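Local coordinates for AF1502 (Archaeoglobus fulgidus, PDB 5A1Q), which is of unknown function but represents the STAC domain, a small module associated with transmembrane solute transport and two-component signal transduction systems, at residues E13-I18 and V60-R66; M4-L10 and V38-Y43. One frame throughout, in Å; residues are numbered along the deposited sequence.

Contact 1 (E13-I18 and V60-R66); sequences ELKKEI and VEIVEER
Build both segments as helix and let them run roughly antiparallel, their short axes 140° apart in direction and 9.3 Å apart at closest approach. Glu13 CA faces Val63 CA at 6.2 Å, which sets the register. The main bump is Val63, whose CG2 drops into a hollow walled by Glu13, Leu14 and Glu17: it lies 3.7 Å from Glu13 O, 4.0 Å from Leu14 CD2 and 4.0 Å from Glu17 CG. The other branch, Val63 CG1, rests 3.8 Å from Glu13 CB. In return Glu17, folded in an m,m rotamer, fits between Ile62, Val63 and Arg66. Its CD is 3.6 Å from Ile62 CG2, and its OE2 makes a short salt bridge of 2.5 Å with Arg66 NH1. Arg66 reaches this far because chi2 to chi4 are all extended. One water closes the outer edge, donating to Glu13 O (2.9 Å) and Glu13 OE1 (2.5 Å) and accepting from Arg66 NH1 (3.0 Å). Glu13 OE2 salt-bridges Lys9 NZ, one turn earlier. On the buried edge Val60 CG2 meets Ile18 CD1 at 4.3 Å and Leu14 CD2 at 4.5 Å. This is an amphipathic helix pair, aliphatic inside and charged outside. Here it joins the C-terminal half of helix 7-18 to helix 57-70, with Leu14 also touching Ala22 of helix 22-33 and Val60 leaning on Leu47 and Leu50 of helix 43-51.

Contact 2 (M4-L10 and V38-Y43); sequences MITYKKL and VDDSNY
Ile5 sets its CG1 over the face of the Tyr43 ring, 3.8 Å from the centroid and 7° off the normal, a CH-pi contact. An m,m rotamer on Ile5 and chi1 near +78° on Tyr43 bring the two together. Residues 4 to 6 are extended, and helix 7-18 starts after Thr6, the N-cap, whose OG1 (chi1 p) accepts from Lys9 N at 3.0 Å. Across from them Val38 and Asp39 are also extended, and the chain then bends through 40-42 into helix 43-51. Asp39 N donates to Asn42 OD1 at 2.9 Å, while Asp39 OD1 takes weak bonds from Ser41 N and Asn42 N, both at 3.0 Å. For the register, set Tyr7 CA 4.9 Å from Val38 CA and Ile5 CA 5.3 Å from Asp39 CA.

Val38 wedges between the strand-like lead-in and the first helical turn. Its CG1 touches Leu10 CD2 at 3.7 Å and Ile5 CG2 at 4.1 Å, and its CG2 meets Tyr7 CB at 4.1 Å. The Tyr7 ring turns off to helix 22-33, where its OH is hydrogen-bonded to Asn27 OD1. Ile5 and Tyr43 both also touch Leu67 of helix 57-70.

A single direct hydrogen bond crosses the segments, Ile5 N to Asp40 OD1, 3.0 Å long and nearly straight at 178°. An N-terminal arm leading into an N-capped helix thus packs on the loop between helices 22-33 and 43-51 of a small all-helical domain. The chemistry is mostly aliphatic and aromatic, with one aspartate fixing the backbone of the arm at the solvent-facing end.

Both contacts draw on helix 7-18: contact 2 holds its capped start and the arm before it, contact 1 its C-terminal half, and their centres lie about 13 Å apart. Along the chain the segments alternate, 4-10, 13-18, 38-43 and 60-66, so the two contacts cross along the sequence. Segments 4-10 and 13-18 follow each other on the helix, and the Lys9-Glu13 salt bridge spans the junction; Leu10 CD1 also comes within 4.4 Å of Val63 CG1. Helix 43-51 lies beside both, through Leu47, which meets Leu10 of contact 2 and Val60 of contact 1. Together they tie the N-terminal helix into the four-helix fold.

Contact 1 (E13-I18 and V60-R66)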
ATOM      1  N   GLU A  13       2.269  -6.193  17.189  1.00 27.26           N
ATOM      2  CA  GLU A  13       1.954  -7.499  16.585  1.00 27.56           C
ATOM      3  C   GLU A  13       2.817  -7.760  15.327  1.00 25.98           C
ATOM      4  O   GLU A  13       3.280  -8.884  15.137  1.00 24.52           O
ATOM      5  CB  GLU A  13       0.454  -7.638  16.235  1.00 28.83           C
ATOM      6  CG  GLU A  13      -0.467  -7.671  17.437  1.00 33.35           C
ATOM      7  CD  GLU A  13      -0.571  -9.034  18.104  1.00 51.57           C
ATOM      8  OE1 GLU A  13       0.054 -10.006  17.637  1.00 45.31           O
ATOM      9  OE2 GLU A  13      -1.307  -9.126  19.106  1.00 56.75           O
ATOM     10  N   LEU A  14       3.036  -6.744  14.492  1.00 22.62           N
ATOM     11  CA  LEU A  14       3.787  -6.944  13.282  1.00 20.82           C
ATOM     12  C   LEU A  14       5.250  -7.179  13.570  1.00 22.96           C
ATOM     13  O   LEU A  14       5.898  -8.039  12.950  1.00 23.22           O
ATOM     14  CB  LEU A  14       3.590  -5.750  12.338  1.00 21.38           C
ATOM     15  CG  LEU A  14       2.227  -5.547  11.674  1.00 21.42           C
ATOM     16  CD1 LEU A  14       2.074  -4.134  11.119  1.00 22.77           C
ATOM     17  CD2 LEU A  14       2.045  -6.525  10.535  1.00 24.90           C
ATOM     18  N   LYS A  15       5.801  -6.464  14.556  1.00 21.43           N
ATOM     19  CA  LYS A  15       7.199  -6.635  14.900  1.00 26.81           C
ATOM     20  C   LYS A  15       7.454  -8.019  15.455  1.00 25.36           C
ATOM     21  O   LYS A  15       8.535  -8.561  15.198  1.00 24.79           O
ATOM     22  CB  LYS A  15       7.649  -5.634  15.924  1.00 24.82           C
ATOM     23  CG  LYS A  15       7.836  -4.252  15.400  1.00 25.85           C
ATOM     24  CD  LYS A  15       8.221  -3.363  16.574  1.00 37.63           C
ATOM     25  CE  LYS A  15       9.034  -2.204  16.106  1.00 42.18           C
ATOM     26  NZ  LYS A  15       9.245  -1.306  17.280  1.00 68.19           N
ATOM     27  N   LYS A  16       6.466  -8.589  16.174  1.00 25.41           N
ATOM     28  CA  LYS A  16       6.596  -9.965  16.660  1.00 32.46           C
ATOM     29  C   LYS A  16       6.893 -10.934  15.504  1.00 26.46           C
ATOM     30  O   LYS A  16       7.652 -11.907  15.686  1.00 30.48           O
ATOM     31  CB  LYS A  16       5.323 -10.380  17.412  1.00 30.86           C
ATOM     32  CG  LYS A  16       5.470 -11.502  18.419  1.00 56.68           C
ATOM     33  CD  LYS A  16       4.671 -11.199  19.674  1.00 69.20           C
ATOM     34  CE  LYS A  16       5.382 -10.170  20.550  1.00 80.07           C
ATOM     35  NZ  LYS A  16       4.482  -9.546  21.558  1.00 67.36           N
ATOM     36  N   GLU A  17       6.254 -10.733  14.354  1.00 25.09           N
ATOM     37  CA  GLU A  17       6.424 -11.615  13.186  1.00 26.15           C
ATOM     38  C   GLU A  17       7.604 -11.240  12.242  1.00 27.33           C
ATOM     39  O   GLU A  17       8.353 -12.120  11.783  1.00 29.07           O
ATOM     40  CB  GLU A  17       5.105 -11.657  12.392  1.00 28.26           C
ATOM     41  CG  GLU A  17       3.957 -12.332  13.120  1.00 33.93           C
ATOM     42  CD  GLU A  17       4.285 -13.769  13.437  1.00 46.57           C
ATOM     43  OE1 GLU A  17       4.781 -14.469  12.537  1.00 38.15           O
ATOM     44  OE2 GLU A  17       4.108 -14.167  14.595  1.00 54.30           O
ATOM     45  N   ILE A  18       7.802  -9.945  12.019  1.00 22.90           N
ATOM     46  CA  ILE A  18       8.586  -9.368  10.908  1.00 22.44           C
ATOM     47  C   ILE A  18       9.901  -8.683  11.405  1.00 25.06           C
ATOM     48  O   ILE A  18      10.830  -8.406  10.614  1.00 27.01           O
ATOM     49  CB  ILE A  18       7.692  -8.377  10.102  1.00 27.90           C
ATOM     50  CG1 ILE A  18       6.615  -9.161   9.254  1.00 26.85           C
ATOM     51  CG2 ILE A  18       8.462  -7.453   9.206  1.00 45.09           C
ATOM     52  CD1 ILE A  18       5.385  -8.296   8.931  1.00 28.01           C
ATOM     53  N   VAL A  60       1.834 -11.427   7.807  1.00 21.55           N
ATOM     54  CA  VAL A  60       0.666 -10.556   7.983  1.00 23.24           C
ATOM     55  C   VAL A  60      -0.605 -11.391   8.224  1.00 25.50           C
ATOM     56  O   VAL A  60      -1.457 -10.994   9.041  1.00 24.18           O
ATOM     57  CB  VAL A  60       0.531  -9.598   6.772  1.00 26.98           C
ATOM     58  CG1 VAL A  60      -0.754  -8.772   6.887  1.00 27.29           C
ATOM     59  CG2 VAL A  60       1.771  -8.769   6.648  1.00 23.50           C
ATOM     60  N   GLU A  61      -0.752 -12.552   7.563  1.00 23.17           N
ATOM     61  CA  GLU A  61      -1.868 -13.462   7.726  1.00 26.10           C
ATOM     62  C   GLU A  61      -1.878 -13.899   9.203  1.00 23.24           C
ATOM     63  O   GLU A  61      -2.932 -13.961   9.852  1.00 25.82           O
ATOM     64  CB  GLU A  61      -1.739 -14.680   6.737  1.00 27.75           C
ATOM     65  CG  GLU A  61      -2.070 -14.308   5.267  1.00 37.10           C
ATOM     66  CD  GLU A  61      -1.805 -15.316   4.128  1.00 72.37           C
ATOM     67  OE1 GLU A  61      -0.959 -16.246   4.222  1.00 48.61           O
ATOM     68  OE2 GLU A  61      -2.459 -15.127   3.064  1.00 49.57           O
ATOM     69  N   ILE A  62      -0.697 -14.221   9.741  1.00 22.46           N
ATOM     70  CA  ILE A  62      -0.596 -14.640  11.161  1.00 22.96           C
ATOM     71  C   ILE A  62      -1.092 -13.486  12.104  1.00 23.41           C
ATOM     72  O   ILE A  62      -1.881 -13.739  13.019  1.00 26.37           O
ATOM     73  CB  ILE A  62       0.834 -15.124  11.505  1.00 25.44           C
ATOM     74  CG1 ILE A  62       1.069 -16.448  10.783  1.00 25.99           C
ATOM     75  CG2 ILE A  62       0.961 -15.213  13.048  1.00 27.74           C
ATOM     76  CD1 ILE A  62       2.489 -16.933  10.832  1.00 29.83           C
ATOM     77  N   VAL A  63      -0.655 -12.248  11.829  1.00 24.35           N
ATOM     78  CA  VAL A  63      -1.169 -11.108  12.643  1.00 23.69           C
ATOM     79  C   VAL A  63      -2.656 -10.980  12.520  1.00 26.86           C
ATOM     80  O   VAL A  63      -3.343 -10.868  13.525  1.00 28.04           O
ATOM     81  CB  VAL A  63      -0.518  -9.795  12.181  1.00 27.47           C
ATOM     82  CG1 VAL A  63      -1.126  -8.582  12.906  1.00 28.90           C
ATOM     83  CG2 VAL A  63       0.964  -9.808  12.452  1.00 26.17           C
ATOM     84  N   GLU A  64      -3.175 -11.056  11.294  1.00 26.65           N
ATOM     85  CA  GLU A  64      -4.650 -11.003  11.131  1.00 32.74           C
ATOM     86  C   GLU A  64      -5.366 -12.061  11.940  1.00 31.06           C
ATOM     87  O   GLU A  64      -6.361 -11.820  12.628  1.00 33.48           O
ATOM     88  CB  GLU A  64      -5.041 -11.169   9.677  1.00 34.60           C
ATOM     89  CG  GLU A  64      -4.623  -9.990   8.822  1.00 44.46           C
ATOM     90  CD  GLU A  64      -5.574  -9.708   7.676  1.00 55.90           C
ATOM     91  OE1 GLU A  64      -6.794  -9.909   7.836  1.00 77.36           O
ATOM     92  OE2 GLU A  64      -5.097  -9.246   6.618  1.00 53.86           O
ATOM     93  N   GLU A  65      -4.850 -13.289  11.870  1.00 30.83           N
ATOM     94  CA  GLU A  65      -5.420 -14.380  12.579  1.00 29.98           C
ATOM     95  C   GLU A  65      -5.447 -14.182  14.105  1.00 31.11           C
ATOM     96  O   GLU A  65      -6.454 -14.453  14.743  1.00 34.54           O
ATOM     97  CB  GLU A  65      -4.648 -15.685  12.215  1.00 31.77           C
ATOM     98  CG  GLU A  65      -5.137 -16.290  10.896  1.00 32.04           C
ATOM     99  CD  GLU A  65      -4.163 -17.318  10.297  1.00 47.37           C
ATOM    100  OE1 GLU A  65      -3.139 -17.608  10.956  1.00 37.27           O
ATOM    101  OE2 GLU A  65      -4.404 -17.776   9.147  1.00 45.58           O
ATOM    102  N   ARG A  66      -4.345 -13.642  14.622  1.00 29.22           N
ATOM    103  CA  ARG A  66      -4.206 -13.373  16.065  1.00 32.31           C
ATOM    104  C   ARG A  66      -5.157 -12.276  16.507  1.00 31.38           C
ATOM    105  O   ARG A  66      -5.715 -12.348  17.620  1.00 37.50           O
ATOM    106  CB  ARG A  66      -2.774 -12.927  16.395  1.00 34.31           C
ATOM    107  CG  ARG A  66      -1.850 -14.133  16.572  1.00 50.64           C
ATOM    108  CD  ARG A  66      -0.372 -13.790  16.494  1.00 55.71           C
ATOM    109  NE  ARG A  66       0.461 -15.015  16.488  1.00 61.85           N
ATOM    110  CZ  ARG A  66       1.799 -15.027  16.502  1.00110.27           C
ATOM    111  NH1 ARG A  66       2.488 -13.874  16.529  1.00 53.28           N
ATOM    112  NH2 ARG A  66       2.463 -16.194  16.488  1.00 59.96           N
TER
HETATM  113  O   HOH W   1       1.550 -11.094  15.992  1.00 41.50           O

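Contact 2 (M4-L10 and V38-Y43)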
HETATM    1  N   MSE A   4      -9.781  -1.833  21.681  1.00 46.34           N
HETATM    2  CA  MSE A   4      -9.569  -1.092  20.421  1.00 37.97           C
HETATM    3  C   MSE A   4      -8.169  -1.281  19.838  1.00 34.65           C
HETATM    4  O   MSE A   4      -7.195  -1.273  20.594  1.00 41.66           O
HETATM    5  CB  MSE A   4      -9.706   0.403  20.698  1.00 53.92           C
HETATM    6  CG  MSE A   4     -11.174   0.801  20.836  1.00 86.17           C
HETATM    7 SE   MSE A   4     -11.337   2.728  21.260  1.00111.77          SE
HETATM    8  CE  MSE A   4      -9.540   3.384  20.754  1.00 55.44           C
ATOM      9  N   ILE A   5      -8.050  -1.459  18.515  1.00 29.81           N
ATOM     10  CA  ILE A   5      -6.757  -1.589  17.862  1.00 28.61           C
ATOM     11  C   ILE A   5      -6.140  -0.166  17.857  1.00 35.77           C
ATOM     12  O   ILE A   5      -6.839   0.820  17.605  1.00 38.45           O
ATOM     13  CB  ILE A   5      -6.877  -2.188  16.428  1.00 28.59           C
ATOM     14  CG1 ILE A   5      -7.591  -3.571  16.509  1.00 40.93           C
ATOM     15  CG2 ILE A   5      -5.500  -2.425  15.780  1.00 33.92           C
ATOM     16  CD1 ILE A   5      -6.944  -4.586  17.454  1.00 41.92           C
ATOM     17  N   THR A   6      -4.851  -0.078  18.174  1.00 26.66           N
ATOM     18  CA  THR A   6      -4.098   1.180  18.131  1.00 24.74           C
ATOM     19  C   THR A   6      -2.878   0.988  17.219  1.00 23.69           C
ATOM     20  O   THR A   6      -2.458  -0.136  16.857  1.00 23.85           O
ATOM     21  CB  THR A   6      -3.642   1.572  19.535  1.00 29.18           C
ATOM     22  OG1 THR A   6      -2.765   0.539  20.019  1.00 28.27           O
ATOM     23  CG2 THR A   6      -4.801   1.768  20.461  1.00 33.48           C
ATOM     24  N   TYR A   7      -2.236   2.107  16.860  1.00 23.37           N
ATOM     25  CA  TYR A   7      -0.972   2.013  16.216  1.00 22.85           C
ATOM     26  C   TYR A   7       0.068   1.158  17.010  1.00 22.19           C
ATOM     27  O   TYR A   7       0.739   0.293  16.433  1.00 23.47           O
ATOM     28  CB  TYR A   7      -0.412   3.414  15.947  1.00 24.72           C
ATOM     29  CG  TYR A   7       0.983   3.408  15.371  1.00 21.93           C
ATOM     30  CD1 TYR A   7       2.123   3.474  16.202  1.00 27.51           C
ATOM     31  CD2 TYR A   7       1.163   3.470  14.047  1.00 23.04           C
ATOM     32  CE1 TYR A   7       3.409   3.488  15.642  1.00 28.22           C
ATOM     33  CE2 TYR A   7       2.447   3.394  13.458  1.00 28.65           C
ATOM     34  CZ  TYR A   7       3.558   3.472  14.271  1.00 25.94           C
ATOM     35  OH  TYR A   7       4.798   3.490  13.699  1.00 27.22           O
ATOM     36  N   LYS A   8       0.191   1.410  18.305  1.00 23.59           N
ATOM     37  CA  LYS A   8       1.140   0.660  19.116  1.00 30.45           C
ATOM     38  C   LYS A   8       0.816  -0.834  19.062  1.00 29.75           C
ATOM     39  O   LYS A   8       1.717  -1.693  18.905  1.00 27.14           O
ATOM     40  CB  LYS A   8       1.140   1.151  20.541  1.00 35.17           C
ATOM     41  CG  LYS A   8       2.120   0.422  21.473  1.00 49.19           C
ATOM     42  N   LYS A   9      -0.465  -1.168  19.189  1.00 26.74           N
ATOM     43  CA  LYS A   9      -0.861  -2.572  19.190  1.00 31.51           C
ATOM     44  C   LYS A   9      -0.506  -3.238  17.828  1.00 25.95           C
ATOM     45  O   LYS A   9       0.100  -4.340  17.797  1.00 27.53           O
ATOM     46  CB  LYS A   9      -2.355  -2.722  19.559  1.00 29.76           C
ATOM     47  CG  LYS A   9      -2.920  -4.097  19.314  1.00 42.31           C
ATOM     48  CD  LYS A   9      -2.459  -5.057  20.375  1.00 38.29           C
ATOM     49  CE  LYS A   9      -3.393  -6.250  20.448  1.00 56.93           C
ATOM     50  NZ  LYS A   9      -2.764  -7.388  21.175  1.00 66.08           N
ATOM     51  N   LEU A  10      -0.824  -2.577  16.704  1.00 22.22           N
ATOM     52  CA  LEU A  10      -0.661  -3.139  15.435  1.00 21.63           C
ATOM     53  C   LEU A  10       0.860  -3.254  15.133  1.00 27.42           C
ATOM     54  O   LEU A  10       1.323  -4.292  14.654  1.00 22.59           O
ATOM     55  CB  LEU A  10      -1.446  -2.311  14.411  1.00 20.78           C
ATOM     56  CG  LEU A  10      -1.356  -2.849  13.023  1.00 24.82           C
ATOM     57  CD1 LEU A  10      -1.971  -4.247  13.021  1.00 33.69           C
ATOM     58  CD2 LEU A  10      -2.049  -1.961  12.019  1.00 25.85           C
ATOM     59  N   VAL A  38      -4.235   4.544  13.331  1.00 24.48           N
ATOM     60  CA  VAL A  38      -4.717   3.183  13.232  1.00 23.12           C
ATOM     61  C   VAL A  38      -5.870   3.067  14.199  1.00 23.59           C
ATOM     62  O   VAL A  38      -5.764   3.447  15.376  1.00 27.46           O
ATOM     63  CB  VAL A  38      -3.617   2.122  13.596  1.00 20.56           C
ATOM     64  CG1 VAL A  38      -4.191   0.727  13.513  1.00 27.48           C
ATOM     65  CG2 VAL A  38      -2.457   2.260  12.647  1.00 22.35           C
ATOM     66  N   ASP A  39      -7.001   2.527  13.709  1.00 22.37           N
ATOM     67  CA  ASP A  39      -8.146   2.309  14.568  1.00 23.95           C
ATOM     68  C   ASP A  39      -8.999   1.123  14.084  1.00 21.92           C
ATOM     69  O   ASP A  39      -8.604   0.445  13.139  1.00 21.86           O
ATOM     70  CB  ASP A  39      -9.011   3.577  14.686  1.00 27.31           C
ATOM     71  CG  ASP A  39      -9.556   4.063  13.345  1.00 37.47           C
ATOM     72  OD1 ASP A  39      -9.731   3.287  12.375  1.00 26.97           O
ATOM     73  OD2 ASP A  39      -9.808   5.281  13.248  1.00 41.39           O
ATOM     74  N   ASP A  40     -10.082   0.837  14.831  1.00 25.70           N
ATOM     75  CA  ASP A  40     -10.913  -0.328  14.449  1.00 30.94           C
ATOM     76  C   ASP A  40     -11.450  -0.217  13.025  1.00 26.51           C
ATOM     77  O   ASP A  40     -11.673  -1.230  12.347  1.00 30.08           O
ATOM     78  CB  ASP A  40     -12.047  -0.514  15.407  1.00 28.80           C
ATOM     79  CG  ASP A  40     -11.608  -1.008  16.790  1.00 31.89           C
ATOM     80  OD1 ASP A  40     -10.523  -1.640  16.897  1.00 34.26           O
ATOM     81  OD2 ASP A  40     -12.449  -0.783  17.724  1.00 37.16           O
ATOM     82  N   SER A  41     -11.658   1.009  12.565  1.00 25.16           N
ATOM     83  CA  SER A  41     -12.263   1.197  11.246  1.00 27.74           C
ATOM     84  C   SER A  41     -11.310   0.943  10.099  1.00 27.06           C
ATOM     85  O   SER A  41     -11.797   0.632   9.005  1.00 27.55           O
ATOM     86  CB  SER A  41     -12.832   2.617  11.046  1.00 32.27           C
ATOM     87  OG  SER A  41     -13.891   2.956  11.941  1.00 38.16           O
ATOM     88  N   ASN A  42      -9.982   1.079  10.305  1.00 23.91           N
ATOM     89  CA  ASN A  42      -9.037   1.053   9.176  1.00 20.25           C
ATOM     90  C   ASN A  42      -7.971   0.014   9.235  1.00 19.61           C
ATOM     91  O   ASN A  42      -7.201  -0.175   8.268  1.00 21.06           O
ATOM     92  CB  ASN A  42      -8.440   2.463   8.942  1.00 20.05           C
ATOM     93  CG  ASN A  42      -7.469   2.895  10.030  1.00 22.79           C
ATOM     94  OD1 ASN A  42      -7.013   2.101  10.851  1.00 20.15           O
ATOM     95  ND2 ASN A  42      -7.099   4.156   9.999  1.00 24.36           N
ATOM     96  N   TYR A  43      -7.831  -0.711  10.376  1.00 20.76           N
ATOM     97  CA  TYR A  43      -6.724  -1.630  10.462  1.00 19.68           C
ATOM     98  C   TYR A  43      -6.743  -2.774   9.473  1.00 20.48           C
ATOM     99  O   TYR A  43      -5.677  -3.193   9.032  1.00 21.10           O
ATOM    100  CB  TYR A  43      -6.514  -2.178  11.897  1.00 20.94           C
ATOM    101  CG  TYR A  43      -7.445  -3.271  12.364  1.00 23.91           C
ATOM    102  CD1 TYR A  43      -8.710  -2.975  12.675  1.00 26.25           C
ATOM    103  CD2 TYR A  43      -7.017  -4.595  12.433  1.00 28.04           C
ATOM    104  CE1 TYR A  43      -9.614  -3.912  13.140  1.00 26.80           C
ATOM    105  CE2 TYR A  43      -7.886  -5.585  12.933  1.00 26.46           C
ATOM    106  CZ  TYR A  43      -9.194  -5.216  13.284  1.00 27.87           C
ATOM    107  OH  TYR A  43     -10.157  -6.110  13.703  1.00 32.12           O
TER